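Local coordinates for protein cytochrome B5-HOST origin (Ostreococcus tauri virus 2, PDB 4B8N) that binds heme in a cytochrome b5 fold and probably carries electrons between redox partners, at residues Asp29-Val32 with Ile37-Asp40. Residues are numbered along the deposited sequence; the frame is centred on the assembly and turned at random.
Sequences DCWV and IVYD
Cys30 O lies 3.4 Å from Asp40 OD1, two acceptors that cannot bond, and OD1 turns instead to the Thr42 hydroxyl. Just before it, Asp29 meets the other strand by way of a water, which donates one hydrogen to Asp29 OD1 (2.6 Å) and the other to Asp40 OD2 (3.0 Å); Asp29 OD1 is also hydrogen-bonded to His24. Trp31, in the non-hydrogen-bonded pair with Asp40, carries its indole across the neighbouring strand, CG set beside the backbone N (chi1 -70°). The pyrrole side lies by the carboxylate, CD1 3.7 Å from Asp40 CG and the planes 53° apart. CE3 of the benzo ring touches Val38 CG1 at 3.7 Å. Trp31 CA makes a CH...O contact with Tyr39 O (3.2 Å), which also accepts from Val32 N at 2.9 Å. Val32 O completes the pair, taking Tyr39 N at 2.9 Å in a nearly straight bond (173°) and lying at the edge of the Tyr39 ring. These strands form an antiparallel hairpin of the cytochrome b5 fold, and the Val32 side chain lies close to the heme. The reciprocal Val32-Tyr39 bonds set the local pairing, which the Cys30-Leu41 backbone bond continues, and the water bridges two carboxylates, probably easing repulsion between them.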
ATOM      1  N   ASP A  29       2.945 -10.743   1.185  1.00 26.83           N
ATOM      2  CA  ASP A  29       1.780 -10.238   1.907  1.00 24.59           C
ATOM      3  C   ASP A  29       2.047  -8.774   2.257  1.00 25.89           C
ATOM      4  O   ASP A  29       2.542  -8.458   3.344  1.00 21.49           O
ATOM      5  CB  ASP A  29       1.569 -11.098   3.163  1.00 26.50           C
ATOM      6  CG  ASP A  29       0.341 -10.697   3.964  1.00 30.64           C
ATOM      7  OD1 ASP A  29      -0.507  -9.906   3.484  1.00 26.76           O
ATOM      8  OD2 ASP A  29       0.236 -11.177   5.104  1.00 37.72           O
ATOM      9  N   CYS A  30       1.727  -7.887   1.318  1.00 22.26           N
ATOM     10  CA  CYS A  30       2.247  -6.518   1.320  1.00 22.77           C
ATOM     11  C   CYS A  30       1.148  -5.454   1.365  1.00 23.07           C
ATOM     12  O   CYS A  30       0.488  -5.186   0.355  1.00 27.14           O
ATOM     13  CB  CYS A  30       3.135  -6.314   0.086  1.00 20.65           C
ATOM     14  SG  CYS A  30       3.892  -4.678  -0.034  1.00 22.02           S
ATOM     15  N   TRP A  31       0.943  -4.858   2.541  1.00 22.15           N
ATOM     16  CA  TRP A  31      -0.007  -3.752   2.662  1.00 24.19           C
ATOM     17  C   TRP A  31       0.756  -2.496   2.823  1.00 21.26           C
ATOM     18  O   TRP A  31       1.796  -2.489   3.472  1.00 23.91           O
ATOM     19  CB  TRP A  31      -0.881  -3.891   3.888  1.00 23.11           C
ATOM     20  CG  TRP A  31      -1.897  -4.998   3.886  1.00 25.20           C
ATOM     21  CD1 TRP A  31      -2.059  -6.028   2.962  1.00 25.24           C
ATOM     22  CD2 TRP A  31      -2.917  -5.242   4.916  1.00 24.95           C
ATOM     23  NE1 TRP A  31      -3.100  -6.850   3.331  1.00 23.21           N
ATOM     24  CE2 TRP A  31      -3.650  -6.437   4.496  1.00 24.36           C
ATOM     25  CE3 TRP A  31      -3.288  -4.602   6.098  1.00 24.98           C
ATOM     26  CZ2 TRP A  31      -4.706  -6.951   5.236  1.00 28.72           C
ATOM     27  CZ3 TRP A  31      -4.348  -5.140   6.840  1.00 27.47           C
ATOM     28  CH2 TRP A  31      -5.040  -6.281   6.415  1.00 31.72           C
ATOM     29  N   VAL A  32       0.242  -1.411   2.263  1.00 18.51           N
ATOM     30  CA  VAL A  32       0.894  -0.103   2.356  1.00 21.47           C
ATOM     31  C   VAL A  32      -0.176   0.956   2.641  1.00 23.29           C
ATOM     32  O   VAL A  32      -1.263   0.896   2.060  1.00 17.98           O
ATOM     33  CB  VAL A  32       1.669   0.246   1.053  1.00 21.79           C
ATOM     34  CG1 VAL A  32       2.271   1.637   1.123  1.00 25.84           C
ATOM     35  CG2 VAL A  32       2.770  -0.772   0.783  1.00 25.29           C
ATOM     36  N   ILE A  37      -5.348   5.409   3.928  1.00 23.68           N
ATOM     37  CA  ILE A  37      -6.057   4.309   3.250  1.00 20.74           C
ATOM     38  C   ILE A  37      -5.109   3.130   3.058  1.00 23.48           C
ATOM     39  O   ILE A  37      -3.981   3.316   2.592  1.00 24.67           O
ATOM     40  CB  ILE A  37      -6.637   4.745   1.881  1.00 21.93           C
ATOM     41  CG1 ILE A  37      -7.711   5.829   2.069  1.00 26.46           C
ATOM     42  CG2 ILE A  37      -7.237   3.558   1.126  1.00 17.14           C
ATOM     43  CD1 ILE A  37      -8.948   5.366   2.832  1.00 22.55           C
ATOM     44  N   VAL A  38      -5.557   1.923   3.421  1.00 20.91           N
ATOM     45  CA  VAL A  38      -4.714   0.732   3.312  1.00 18.92           C
ATOM     46  C   VAL A  38      -4.921   0.083   1.941  1.00 23.17           C
ATOM     47  O   VAL A  38      -6.051  -0.172   1.547  1.00 21.73           O
ATOM     48  CB  VAL A  38      -5.026  -0.291   4.431  1.00 20.84           C
ATOM     49  CG1 VAL A  38      -4.035  -1.443   4.415  1.00 17.79           C
ATOM     50  CG2 VAL A  38      -5.023   0.382   5.792  1.00 23.49           C
ATOM     51  N   TYR A  39      -3.825  -0.157   1.223  1.00 21.70           N
ATOM     52  CA  TYR A  39      -3.838  -0.865  -0.051  1.00 22.69           C
ATOM     53  C   TYR A  39      -3.129  -2.212   0.099  1.00 23.49           C
ATOM     54  O   TYR A  39      -2.081  -2.289   0.728  1.00 24.21           O
ATOM     55  CB  TYR A  39      -3.131  -0.013  -1.120  1.00 23.97           C
ATOM     56  CG  TYR A  39      -3.789   1.335  -1.347  1.00 23.14           C
ATOM     57  CD1 TYR A  39      -3.458   2.452  -0.570  1.00 22.96           C
ATOM     58  CD2 TYR A  39      -4.778   1.482  -2.309  1.00 24.84           C
ATOM     59  CE1 TYR A  39      -4.081   3.680  -0.768  1.00 25.50           C
ATOM     60  CE2 TYR A  39      -5.394   2.701  -2.526  1.00 25.55           C
ATOM     61  CZ  TYR A  39      -5.057   3.793  -1.756  1.00 21.18           C
ATOM     62  OH  TYR A  39      -5.696   4.993  -1.989  1.00 19.68           O
ATOM     63  N   ASP A  40      -3.706  -3.269  -0.466  1.00 18.67           N
ATOM     64  CA  ASP A  40      -3.013  -4.544  -0.546  1.00 22.77           C
ATOM     65  C   ASP A  40      -2.311  -4.595  -1.884  1.00 22.92           C
ATOM     66  O   ASP A  40      -2.945  -4.807  -2.920  1.00 19.00           O
ATOM     67  CB  ASP A  40      -3.959  -5.733  -0.370  1.00 23.70           C
ATOM     68  CG  ASP A  40      -3.234  -7.087  -0.438  1.00 25.28           C
ATOM     69  OD1 ASP A  40      -2.033  -7.150  -0.781  1.00 26.06           O
ATOM     70  OD2 ASP A  40      -3.879  -8.105  -0.137  1.00 34.35           O
TER
HETATM   71  O   HOH W   1      -2.299  -9.993   1.618  1.00 32.14           O